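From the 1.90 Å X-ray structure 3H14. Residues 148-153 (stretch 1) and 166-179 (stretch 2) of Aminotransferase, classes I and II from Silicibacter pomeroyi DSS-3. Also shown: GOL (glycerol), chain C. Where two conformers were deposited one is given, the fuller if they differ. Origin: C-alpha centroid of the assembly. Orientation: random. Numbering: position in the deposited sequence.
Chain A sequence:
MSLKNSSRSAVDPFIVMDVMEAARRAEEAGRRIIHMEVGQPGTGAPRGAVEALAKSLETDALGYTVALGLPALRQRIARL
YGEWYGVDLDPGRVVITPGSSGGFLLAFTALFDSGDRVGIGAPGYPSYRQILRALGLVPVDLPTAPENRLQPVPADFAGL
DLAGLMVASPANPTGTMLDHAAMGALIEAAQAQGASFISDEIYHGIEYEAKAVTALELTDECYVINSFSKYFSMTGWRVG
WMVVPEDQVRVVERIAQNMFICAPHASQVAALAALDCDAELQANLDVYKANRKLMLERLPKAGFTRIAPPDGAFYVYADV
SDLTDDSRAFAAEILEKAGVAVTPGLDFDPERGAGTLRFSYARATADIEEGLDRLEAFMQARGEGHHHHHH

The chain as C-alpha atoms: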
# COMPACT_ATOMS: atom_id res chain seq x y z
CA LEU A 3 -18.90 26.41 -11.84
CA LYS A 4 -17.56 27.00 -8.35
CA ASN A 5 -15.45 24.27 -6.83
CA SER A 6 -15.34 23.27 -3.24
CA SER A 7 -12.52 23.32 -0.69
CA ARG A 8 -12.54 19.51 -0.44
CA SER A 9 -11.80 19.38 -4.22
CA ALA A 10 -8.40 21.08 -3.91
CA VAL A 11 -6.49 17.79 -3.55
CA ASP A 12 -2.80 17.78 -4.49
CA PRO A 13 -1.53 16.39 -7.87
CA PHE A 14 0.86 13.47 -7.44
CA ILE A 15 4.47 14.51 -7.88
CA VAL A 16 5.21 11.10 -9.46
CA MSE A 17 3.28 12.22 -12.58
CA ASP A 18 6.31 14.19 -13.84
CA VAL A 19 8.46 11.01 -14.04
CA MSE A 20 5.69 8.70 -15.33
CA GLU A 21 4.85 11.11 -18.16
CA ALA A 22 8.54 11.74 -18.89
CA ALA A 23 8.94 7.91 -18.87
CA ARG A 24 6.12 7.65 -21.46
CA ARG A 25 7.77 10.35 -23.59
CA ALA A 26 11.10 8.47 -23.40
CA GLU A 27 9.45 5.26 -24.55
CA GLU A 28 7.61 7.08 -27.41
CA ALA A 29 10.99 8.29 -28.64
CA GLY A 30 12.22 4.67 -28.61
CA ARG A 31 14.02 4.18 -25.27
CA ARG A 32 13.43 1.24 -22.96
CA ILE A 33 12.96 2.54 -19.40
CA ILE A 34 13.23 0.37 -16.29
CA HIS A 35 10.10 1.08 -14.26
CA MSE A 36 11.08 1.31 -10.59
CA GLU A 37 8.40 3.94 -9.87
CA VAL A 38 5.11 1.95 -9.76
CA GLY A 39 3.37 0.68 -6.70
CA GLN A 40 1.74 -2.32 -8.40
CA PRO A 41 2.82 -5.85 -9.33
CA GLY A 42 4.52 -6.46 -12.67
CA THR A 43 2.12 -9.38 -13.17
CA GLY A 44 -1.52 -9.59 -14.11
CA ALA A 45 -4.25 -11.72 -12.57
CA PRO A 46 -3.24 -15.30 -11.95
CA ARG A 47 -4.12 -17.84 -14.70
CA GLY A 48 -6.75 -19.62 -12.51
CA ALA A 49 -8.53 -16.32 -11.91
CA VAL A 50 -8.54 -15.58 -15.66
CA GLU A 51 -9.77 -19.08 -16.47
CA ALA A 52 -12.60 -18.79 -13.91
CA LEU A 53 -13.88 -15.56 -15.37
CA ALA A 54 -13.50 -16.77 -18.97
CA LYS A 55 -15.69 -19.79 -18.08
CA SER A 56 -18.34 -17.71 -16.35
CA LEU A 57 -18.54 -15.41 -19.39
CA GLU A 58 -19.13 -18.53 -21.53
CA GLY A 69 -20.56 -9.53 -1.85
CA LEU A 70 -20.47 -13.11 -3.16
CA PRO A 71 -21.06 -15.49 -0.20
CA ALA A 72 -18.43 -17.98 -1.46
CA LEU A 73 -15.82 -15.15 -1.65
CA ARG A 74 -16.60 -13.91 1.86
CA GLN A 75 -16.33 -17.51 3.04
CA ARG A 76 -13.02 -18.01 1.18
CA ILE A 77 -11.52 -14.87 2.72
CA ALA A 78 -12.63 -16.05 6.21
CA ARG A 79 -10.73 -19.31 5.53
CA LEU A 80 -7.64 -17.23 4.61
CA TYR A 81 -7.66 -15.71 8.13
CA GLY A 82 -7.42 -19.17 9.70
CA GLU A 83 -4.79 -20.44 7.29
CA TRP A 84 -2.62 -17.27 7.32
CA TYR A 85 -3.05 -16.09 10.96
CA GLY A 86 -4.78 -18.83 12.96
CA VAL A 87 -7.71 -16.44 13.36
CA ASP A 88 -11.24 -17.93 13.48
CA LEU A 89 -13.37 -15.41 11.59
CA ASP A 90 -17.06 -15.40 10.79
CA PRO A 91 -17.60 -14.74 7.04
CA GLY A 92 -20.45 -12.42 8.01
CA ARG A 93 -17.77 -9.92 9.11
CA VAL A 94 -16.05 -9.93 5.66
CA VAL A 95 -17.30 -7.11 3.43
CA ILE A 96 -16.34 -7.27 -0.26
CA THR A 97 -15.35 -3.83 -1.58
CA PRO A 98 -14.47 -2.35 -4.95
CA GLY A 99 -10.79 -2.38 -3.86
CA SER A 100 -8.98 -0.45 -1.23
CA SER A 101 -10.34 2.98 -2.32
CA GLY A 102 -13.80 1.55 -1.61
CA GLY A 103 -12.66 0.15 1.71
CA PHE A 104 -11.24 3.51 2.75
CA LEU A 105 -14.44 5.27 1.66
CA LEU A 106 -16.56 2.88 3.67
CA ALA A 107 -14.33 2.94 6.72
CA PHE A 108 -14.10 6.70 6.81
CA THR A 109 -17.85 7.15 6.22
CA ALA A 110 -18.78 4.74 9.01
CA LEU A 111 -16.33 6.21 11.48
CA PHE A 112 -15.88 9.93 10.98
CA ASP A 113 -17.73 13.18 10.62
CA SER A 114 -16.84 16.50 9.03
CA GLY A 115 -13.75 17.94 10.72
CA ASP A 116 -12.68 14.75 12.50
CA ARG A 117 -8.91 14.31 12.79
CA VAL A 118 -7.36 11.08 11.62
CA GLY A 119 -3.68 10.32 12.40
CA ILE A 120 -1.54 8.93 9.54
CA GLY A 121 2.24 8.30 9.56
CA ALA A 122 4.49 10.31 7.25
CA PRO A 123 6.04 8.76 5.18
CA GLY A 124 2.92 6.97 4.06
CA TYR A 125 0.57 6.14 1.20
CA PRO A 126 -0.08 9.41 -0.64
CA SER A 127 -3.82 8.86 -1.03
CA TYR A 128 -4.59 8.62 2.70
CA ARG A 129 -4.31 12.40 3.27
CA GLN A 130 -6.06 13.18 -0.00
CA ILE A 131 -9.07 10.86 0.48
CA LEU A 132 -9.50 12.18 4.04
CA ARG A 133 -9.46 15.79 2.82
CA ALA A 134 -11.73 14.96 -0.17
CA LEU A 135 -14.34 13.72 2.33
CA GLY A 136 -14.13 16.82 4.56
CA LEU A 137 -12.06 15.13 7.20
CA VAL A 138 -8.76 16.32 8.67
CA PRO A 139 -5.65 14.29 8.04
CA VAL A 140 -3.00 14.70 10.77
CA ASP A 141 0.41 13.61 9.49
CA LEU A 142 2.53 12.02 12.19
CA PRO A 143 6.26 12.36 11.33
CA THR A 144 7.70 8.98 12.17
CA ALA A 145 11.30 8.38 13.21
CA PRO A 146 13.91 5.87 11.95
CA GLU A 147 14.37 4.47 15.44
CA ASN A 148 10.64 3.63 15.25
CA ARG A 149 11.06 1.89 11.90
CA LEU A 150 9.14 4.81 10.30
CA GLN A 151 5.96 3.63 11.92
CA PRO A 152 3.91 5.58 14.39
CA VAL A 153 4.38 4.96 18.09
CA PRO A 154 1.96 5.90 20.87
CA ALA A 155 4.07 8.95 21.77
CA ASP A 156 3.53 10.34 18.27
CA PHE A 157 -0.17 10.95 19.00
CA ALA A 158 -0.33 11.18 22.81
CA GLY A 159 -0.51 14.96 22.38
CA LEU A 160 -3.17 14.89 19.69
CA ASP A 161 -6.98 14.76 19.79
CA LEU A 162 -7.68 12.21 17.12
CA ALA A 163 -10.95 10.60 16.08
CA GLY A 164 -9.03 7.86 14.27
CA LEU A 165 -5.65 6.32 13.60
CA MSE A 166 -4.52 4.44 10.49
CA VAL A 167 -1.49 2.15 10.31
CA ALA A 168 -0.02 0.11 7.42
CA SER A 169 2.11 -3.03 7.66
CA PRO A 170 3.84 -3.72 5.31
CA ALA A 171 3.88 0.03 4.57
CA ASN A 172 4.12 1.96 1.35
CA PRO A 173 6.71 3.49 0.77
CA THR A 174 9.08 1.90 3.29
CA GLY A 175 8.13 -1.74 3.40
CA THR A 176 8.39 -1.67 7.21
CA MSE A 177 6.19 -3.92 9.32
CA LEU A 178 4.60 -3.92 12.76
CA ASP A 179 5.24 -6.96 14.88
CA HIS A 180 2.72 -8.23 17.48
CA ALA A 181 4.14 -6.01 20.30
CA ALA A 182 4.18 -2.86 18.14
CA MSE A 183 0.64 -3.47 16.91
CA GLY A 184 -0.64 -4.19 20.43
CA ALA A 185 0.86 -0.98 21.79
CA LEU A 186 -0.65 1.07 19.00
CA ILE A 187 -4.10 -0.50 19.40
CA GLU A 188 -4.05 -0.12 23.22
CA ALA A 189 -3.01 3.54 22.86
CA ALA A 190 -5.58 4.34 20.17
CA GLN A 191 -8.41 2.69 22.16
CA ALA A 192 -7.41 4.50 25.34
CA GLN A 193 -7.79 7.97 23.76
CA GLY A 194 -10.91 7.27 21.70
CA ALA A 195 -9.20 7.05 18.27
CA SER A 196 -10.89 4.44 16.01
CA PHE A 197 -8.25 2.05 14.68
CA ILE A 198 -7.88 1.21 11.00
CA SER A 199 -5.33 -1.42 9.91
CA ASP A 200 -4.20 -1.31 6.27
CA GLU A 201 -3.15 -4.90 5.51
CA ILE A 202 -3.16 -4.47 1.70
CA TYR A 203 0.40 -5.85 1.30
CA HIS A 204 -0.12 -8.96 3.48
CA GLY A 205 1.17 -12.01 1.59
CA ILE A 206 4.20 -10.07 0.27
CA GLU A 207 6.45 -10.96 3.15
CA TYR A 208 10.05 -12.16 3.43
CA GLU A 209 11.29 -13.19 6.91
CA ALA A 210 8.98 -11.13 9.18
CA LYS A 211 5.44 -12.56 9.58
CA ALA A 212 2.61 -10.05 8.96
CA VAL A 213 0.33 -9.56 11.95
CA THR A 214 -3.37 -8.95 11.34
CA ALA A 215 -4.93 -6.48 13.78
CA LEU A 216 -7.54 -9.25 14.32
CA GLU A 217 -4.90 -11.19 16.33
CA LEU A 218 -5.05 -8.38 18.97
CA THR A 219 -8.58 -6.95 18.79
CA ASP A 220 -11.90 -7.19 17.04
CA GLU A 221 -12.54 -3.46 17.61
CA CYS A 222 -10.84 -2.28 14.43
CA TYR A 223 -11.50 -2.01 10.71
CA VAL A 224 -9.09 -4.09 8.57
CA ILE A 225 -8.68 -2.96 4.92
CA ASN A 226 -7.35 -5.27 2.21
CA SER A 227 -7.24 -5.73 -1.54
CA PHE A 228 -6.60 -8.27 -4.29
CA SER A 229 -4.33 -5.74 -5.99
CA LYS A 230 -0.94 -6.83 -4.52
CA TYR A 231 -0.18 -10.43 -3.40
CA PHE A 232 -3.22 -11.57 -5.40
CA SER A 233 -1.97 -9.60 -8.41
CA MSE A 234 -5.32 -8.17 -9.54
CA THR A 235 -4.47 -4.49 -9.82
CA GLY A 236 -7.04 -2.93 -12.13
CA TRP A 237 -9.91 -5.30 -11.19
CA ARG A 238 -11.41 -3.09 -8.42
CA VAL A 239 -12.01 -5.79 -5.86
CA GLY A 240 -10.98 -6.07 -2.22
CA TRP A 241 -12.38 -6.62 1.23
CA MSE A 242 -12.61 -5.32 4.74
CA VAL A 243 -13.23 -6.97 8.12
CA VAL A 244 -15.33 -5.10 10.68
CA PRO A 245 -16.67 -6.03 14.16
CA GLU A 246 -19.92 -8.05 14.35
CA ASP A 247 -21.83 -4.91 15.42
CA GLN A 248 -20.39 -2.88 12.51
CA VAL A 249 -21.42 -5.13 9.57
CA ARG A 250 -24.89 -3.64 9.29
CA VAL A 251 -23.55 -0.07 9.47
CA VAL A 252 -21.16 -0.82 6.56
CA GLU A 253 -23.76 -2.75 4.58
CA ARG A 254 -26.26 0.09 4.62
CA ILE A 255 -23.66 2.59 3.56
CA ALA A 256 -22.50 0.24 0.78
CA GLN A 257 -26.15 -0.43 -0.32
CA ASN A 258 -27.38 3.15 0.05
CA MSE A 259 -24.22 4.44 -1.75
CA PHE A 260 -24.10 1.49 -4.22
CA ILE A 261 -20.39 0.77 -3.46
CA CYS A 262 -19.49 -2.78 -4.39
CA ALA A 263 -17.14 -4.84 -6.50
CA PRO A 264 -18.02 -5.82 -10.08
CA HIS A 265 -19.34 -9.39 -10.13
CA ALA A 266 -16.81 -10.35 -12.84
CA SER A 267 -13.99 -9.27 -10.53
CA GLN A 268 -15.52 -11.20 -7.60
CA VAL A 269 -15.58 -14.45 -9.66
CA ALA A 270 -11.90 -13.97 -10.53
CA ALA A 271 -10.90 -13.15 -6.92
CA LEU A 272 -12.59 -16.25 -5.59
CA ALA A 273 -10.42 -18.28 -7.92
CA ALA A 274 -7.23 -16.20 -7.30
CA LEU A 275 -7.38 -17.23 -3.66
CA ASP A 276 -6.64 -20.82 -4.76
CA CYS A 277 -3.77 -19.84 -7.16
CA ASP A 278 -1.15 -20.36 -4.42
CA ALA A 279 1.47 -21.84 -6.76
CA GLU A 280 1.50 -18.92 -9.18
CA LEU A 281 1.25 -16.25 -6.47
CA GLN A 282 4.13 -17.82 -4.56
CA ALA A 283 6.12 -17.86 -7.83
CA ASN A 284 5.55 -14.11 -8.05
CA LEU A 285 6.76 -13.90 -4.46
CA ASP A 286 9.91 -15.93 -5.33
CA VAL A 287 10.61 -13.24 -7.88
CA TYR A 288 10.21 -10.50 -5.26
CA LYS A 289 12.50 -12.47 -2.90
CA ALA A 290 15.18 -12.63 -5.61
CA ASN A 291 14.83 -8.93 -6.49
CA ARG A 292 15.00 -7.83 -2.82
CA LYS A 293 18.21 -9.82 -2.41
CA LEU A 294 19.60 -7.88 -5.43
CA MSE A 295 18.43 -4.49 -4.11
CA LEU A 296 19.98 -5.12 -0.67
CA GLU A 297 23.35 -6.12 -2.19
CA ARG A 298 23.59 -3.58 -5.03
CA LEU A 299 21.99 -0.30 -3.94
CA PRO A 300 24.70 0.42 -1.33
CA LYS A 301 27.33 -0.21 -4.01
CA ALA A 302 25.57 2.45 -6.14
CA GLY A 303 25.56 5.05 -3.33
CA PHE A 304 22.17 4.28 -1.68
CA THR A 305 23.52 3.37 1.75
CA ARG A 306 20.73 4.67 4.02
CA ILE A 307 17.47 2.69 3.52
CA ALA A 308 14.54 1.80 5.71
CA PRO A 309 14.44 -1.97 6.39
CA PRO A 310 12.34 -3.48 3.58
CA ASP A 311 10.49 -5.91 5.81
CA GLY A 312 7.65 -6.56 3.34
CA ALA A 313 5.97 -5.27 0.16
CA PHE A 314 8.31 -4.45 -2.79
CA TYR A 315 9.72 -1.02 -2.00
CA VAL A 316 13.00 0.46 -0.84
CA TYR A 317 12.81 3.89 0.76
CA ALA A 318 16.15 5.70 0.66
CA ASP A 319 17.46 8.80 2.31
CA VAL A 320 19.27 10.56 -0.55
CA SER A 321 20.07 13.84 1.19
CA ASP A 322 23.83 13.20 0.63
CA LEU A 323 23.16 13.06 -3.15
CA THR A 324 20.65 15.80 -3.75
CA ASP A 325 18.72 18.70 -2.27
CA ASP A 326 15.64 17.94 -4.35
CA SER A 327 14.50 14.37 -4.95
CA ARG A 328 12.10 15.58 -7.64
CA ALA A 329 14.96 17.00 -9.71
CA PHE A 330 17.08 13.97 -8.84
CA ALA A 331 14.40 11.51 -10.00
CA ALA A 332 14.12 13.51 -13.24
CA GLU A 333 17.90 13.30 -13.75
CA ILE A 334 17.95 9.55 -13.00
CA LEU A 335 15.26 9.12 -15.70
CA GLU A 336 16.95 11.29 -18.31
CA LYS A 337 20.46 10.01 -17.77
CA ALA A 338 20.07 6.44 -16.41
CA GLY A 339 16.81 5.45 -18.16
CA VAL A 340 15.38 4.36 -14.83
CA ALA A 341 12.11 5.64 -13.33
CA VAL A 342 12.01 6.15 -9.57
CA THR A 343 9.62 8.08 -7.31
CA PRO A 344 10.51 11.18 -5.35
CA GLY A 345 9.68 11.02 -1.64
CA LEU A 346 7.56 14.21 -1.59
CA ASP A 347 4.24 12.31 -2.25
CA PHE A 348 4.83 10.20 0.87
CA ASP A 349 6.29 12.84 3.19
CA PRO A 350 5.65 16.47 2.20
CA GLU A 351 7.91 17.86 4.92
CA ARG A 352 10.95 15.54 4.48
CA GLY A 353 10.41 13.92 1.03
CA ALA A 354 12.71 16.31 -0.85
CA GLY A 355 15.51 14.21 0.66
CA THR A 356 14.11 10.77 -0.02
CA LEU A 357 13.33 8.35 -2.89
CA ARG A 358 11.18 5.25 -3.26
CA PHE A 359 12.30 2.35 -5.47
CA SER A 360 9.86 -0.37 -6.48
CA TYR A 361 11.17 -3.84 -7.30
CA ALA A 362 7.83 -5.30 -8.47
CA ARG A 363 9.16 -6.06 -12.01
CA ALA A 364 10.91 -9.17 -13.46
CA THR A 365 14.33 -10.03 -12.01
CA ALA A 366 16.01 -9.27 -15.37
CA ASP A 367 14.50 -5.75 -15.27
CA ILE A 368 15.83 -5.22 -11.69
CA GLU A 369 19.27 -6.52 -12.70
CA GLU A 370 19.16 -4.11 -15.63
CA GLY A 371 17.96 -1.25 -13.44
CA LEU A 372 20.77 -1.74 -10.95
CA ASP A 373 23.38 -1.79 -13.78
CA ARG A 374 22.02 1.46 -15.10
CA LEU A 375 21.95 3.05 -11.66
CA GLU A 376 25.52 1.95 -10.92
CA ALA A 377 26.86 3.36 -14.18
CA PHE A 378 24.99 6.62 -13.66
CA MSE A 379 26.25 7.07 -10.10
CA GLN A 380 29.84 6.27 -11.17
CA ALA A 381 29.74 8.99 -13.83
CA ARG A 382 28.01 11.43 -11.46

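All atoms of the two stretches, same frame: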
# COMPACT_ATOMS: atom_id res chain seq x y z
N ASN A 148 11.97 4.25 15.15
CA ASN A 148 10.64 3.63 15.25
C ASN A 148 10.27 2.84 14.00
O ASN A 148 9.12 2.41 13.84
CB ASN A 148 9.57 4.69 15.55
CG ASN A 148 9.78 5.38 16.90
OD1 ASN A 148 10.35 4.80 17.84
ND2 ASN A 148 9.38 6.65 16.98
N ARG A 149 11.26 2.62 13.13
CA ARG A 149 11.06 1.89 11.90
C ARG A 149 10.08 2.62 10.95
O ARG A 149 9.39 1.98 10.14
CB ARG A 149 10.58 0.47 12.20
CG ARG A 149 11.24 -0.63 11.38
CD ARG A 149 10.71 -2.02 11.77
NE ARG A 149 11.39 -3.12 11.06
CZ ARG A 149 12.65 -3.48 11.30
NH1 ARG A 149 13.21 -4.47 10.60
NH2 ARG A 149 13.35 -2.88 12.26
N LEU A 150 10.03 3.94 11.07
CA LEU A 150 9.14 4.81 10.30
C LEU A 150 7.68 4.39 10.36
O LEU A 150 6.96 4.46 9.37
CB LEU A 150 9.61 4.90 8.85
CG LEU A 150 11.01 5.51 8.67
CD1 LEU A 150 11.44 5.46 7.18
CD2 LEU A 150 11.04 6.93 9.24
N GLN A 151 7.29 4.01 11.57
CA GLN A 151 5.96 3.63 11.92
C GLN A 151 5.57 4.48 13.10
O GLN A 151 6.42 4.82 13.92
CB GLN A 151 5.95 2.17 12.34
CG GLN A 151 6.05 1.20 11.18
CD GLN A 151 4.75 1.04 10.40
OE1 GLN A 151 3.69 1.57 10.79
NE2 GLN A 151 4.82 0.32 9.27
N PRO A 152 4.28 4.83 13.19
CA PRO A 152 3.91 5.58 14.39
C PRO A 152 4.07 4.77 15.68
O PRO A 152 3.98 3.55 15.68
CB PRO A 152 2.45 5.96 14.16
CG PRO A 152 1.95 5.00 13.17
CD PRO A 152 3.14 4.56 12.32
N VAL A 153 4.37 5.50 16.75
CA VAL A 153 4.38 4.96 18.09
C VAL A 153 3.38 5.76 18.94
O VAL A 153 3.00 6.88 18.59
CB VAL A 153 5.78 5.01 18.73
CG1 VAL A 153 6.78 4.12 17.93
CG2 VAL A 153 6.27 6.43 18.82
N MSE A 166 -4.74 5.45 11.53
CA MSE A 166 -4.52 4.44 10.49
C MSE A 166 -3.07 4.02 10.42
O MSE A 166 -2.19 4.86 10.46
CB MSE A 166 -4.92 4.99 9.14
CG MSE A 166 -4.78 3.94 8.05
SE MSE A 166 -6.25 3.94 6.80
CE MSE A 166 -5.87 2.03 6.76
N VAL A 167 -2.84 2.71 10.38
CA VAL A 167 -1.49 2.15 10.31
C VAL A 167 -1.42 1.19 9.12
O VAL A 167 -2.43 0.59 8.74
CB VAL A 167 -1.08 1.37 11.60
CG1 VAL A 167 -1.13 2.30 12.80
CG2 VAL A 167 -1.98 0.15 11.81
N ALA A 168 -0.23 1.05 8.54
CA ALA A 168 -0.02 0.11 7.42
C ALA A 168 1.18 -0.76 7.70
O ALA A 168 2.24 -0.25 8.07
CB ALA A 168 0.14 0.87 6.08
N SER A 169 1.02 -2.07 7.50
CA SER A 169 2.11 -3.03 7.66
C SER A 169 1.83 -4.25 6.79
O SER A 169 0.78 -4.87 6.95
CB SER A 169 2.25 -3.47 9.13
OG SER A 169 3.19 -4.53 9.30
N PRO A 170 2.73 -4.55 5.81
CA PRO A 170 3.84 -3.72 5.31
C PRO A 170 3.40 -2.36 4.76
O PRO A 170 2.36 -2.27 4.10
CB PRO A 170 4.41 -4.57 4.15
CG PRO A 170 3.95 -5.97 4.42
CD PRO A 170 2.64 -5.85 5.11
N ALA A 171 4.20 -1.31 5.00
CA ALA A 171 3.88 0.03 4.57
C ALA A 171 4.43 0.40 3.20
O ALA A 171 5.45 -0.08 2.75
CB ALA A 171 4.34 1.06 5.61
N ASN A 172 3.68 1.24 2.51
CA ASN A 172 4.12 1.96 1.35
C ASN A 172 4.44 3.34 1.93
O ASN A 172 3.57 3.96 2.54
CB ASN A 172 2.97 2.04 0.34
CG ASN A 172 3.31 2.84 -0.90
OD1 ASN A 172 4.41 3.39 -1.06
ND2 ASN A 172 2.34 2.95 -1.78
N PRO A 173 5.66 3.87 1.69
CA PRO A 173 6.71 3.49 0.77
C PRO A 173 7.92 2.74 1.30
O PRO A 173 8.85 2.53 0.55
CB PRO A 173 7.17 4.86 0.28
CG PRO A 173 7.18 5.69 1.54
CD PRO A 173 5.98 5.17 2.34
N THR A 174 7.89 2.35 2.57
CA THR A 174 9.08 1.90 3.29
C THR A 174 9.27 0.41 3.29
O THR A 174 10.40 -0.05 3.43
CB THR A 174 9.04 2.34 4.76
OG1 THR A 174 7.89 1.77 5.39
CG2 THR A 174 9.00 3.83 4.86
N GLY A 175 8.16 -0.32 3.17
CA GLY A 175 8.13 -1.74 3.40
C GLY A 175 8.18 -2.18 4.85
O GLY A 175 8.16 -3.38 5.11
N THR A 176 8.24 -1.25 5.80
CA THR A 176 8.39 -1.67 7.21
C THR A 176 7.10 -2.31 7.76
O THR A 176 5.97 -1.99 7.31
CB THR A 176 8.89 -0.51 8.11
OG1 THR A 176 7.90 0.54 8.19
CG2 THR A 176 10.20 0.06 7.54
N MSE A 177 7.28 -3.21 8.73
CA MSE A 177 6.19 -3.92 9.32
C MSE A 177 6.09 -3.73 10.82
O MSE A 177 7.05 -3.36 11.49
CB MSE A 177 6.32 -5.40 8.97
CG MSE A 177 6.05 -5.66 7.51
SE MSE A 177 6.64 -7.40 6.91
CE MSE A 177 5.21 -8.43 7.78
N LEU A 178 4.90 -3.99 11.33
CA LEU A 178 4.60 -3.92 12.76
C LEU A 178 4.49 -5.34 13.28
O LEU A 178 3.63 -6.12 12.83
CB LEU A 178 3.28 -3.21 13.00
CG LEU A 178 3.31 -1.72 12.67
CD1 LEU A 178 1.91 -1.14 12.49
CD2 LEU A 178 4.07 -0.97 13.71
N ASP A 179 5.34 -5.67 14.24
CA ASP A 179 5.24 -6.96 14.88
C ASP A 179 4.09 -6.92 15.92
O ASP A 179 3.46 -5.87 16.12
CB ASP A 179 6.59 -7.40 15.44
CG ASP A 179 7.07 -6.56 16.64
OD1 ASP A 179 6.37 -5.63 17.14
OD2 ASP A 179 8.20 -6.84 17.07
C1 GOL C . 1.61 4.47 7.56
O1 GOL C . 2.67 4.00 6.75
C2 GOL C . 1.92 4.16 9.03
O2 GOL C . 1.71 2.82 9.39
C3 GOL C . 1.04 4.96 9.98
O3 GOL C . -0.07 5.50 9.37
O HOH W 1 6.58 3.35 7.03

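The polar core of this contact is one buried amide. Gln-151, with chi1 and chi2 both m, points its CA-to-CB bond toward the second stretch and places NE2 among three acceptors. The best-aligned hydrogen bond runs from Gln-151 NE2 to Ala-168 O, 2.9 Å at 164°. A second reaches Thr-176 OG1 from Gln-151 NE2 at 3.3 Å, and a weak third, from Gln-151 NE2 to Thr-176 O, spans 3.2 Å at a poor 125°. A single side chain thus ties the end of the strand to the loop that follows it.

Thr-176, chi1 p, relays the network. Its OG1 accepts from Gln-151 and donates to the backbone of the first stretch, Thr-176 OG1 to Arg-149 O at 2.8 Å, so one hydroxyl serves both roles. The loop that carries it is braced internally: Ala-171 N donates to Thr-176 O at 3.0 Å, Gly-175 N to Ala-171 O at 2.8 Å, and Leu-178 N to Ser-169 OG at 2.7 Å. Gly-175 sits at positive phi, which by itself favours glycine.

Solvent and additive extend the polar links. One water donates to Leu-150 O at 2.6 Å and also hydrogen-bonds Thr-174 OG1 at 2.6 Å, bridging the stretches. Glycerol, probably from the crystallisation liquor, bridges them too: its O2 donates to Gln-151 OE1 at 2.7 Å while accepting from Ala-168 N at 2.8 Å. Both ends of the Gln-151 amide are therefore engaged.

Apolar packing flanks this network. Leu-150 CD1 meets Thr-174 CG2 at 3.7 Å, and Pro-152 CG lies 4.1 Å from Val-167 CG1. At the exposed margin, the aliphatic part of Arg-149 covers Thr-176, CG to CB 4.0 Å, while its guanidinium finds partners elsewhere in the structure. Leu-178 makes a mixed contact instead: it starts sideways, but its end comes nearer, and its methyl CD1 lies 3.7 Å from the amide oxygen Gln-151 OE1.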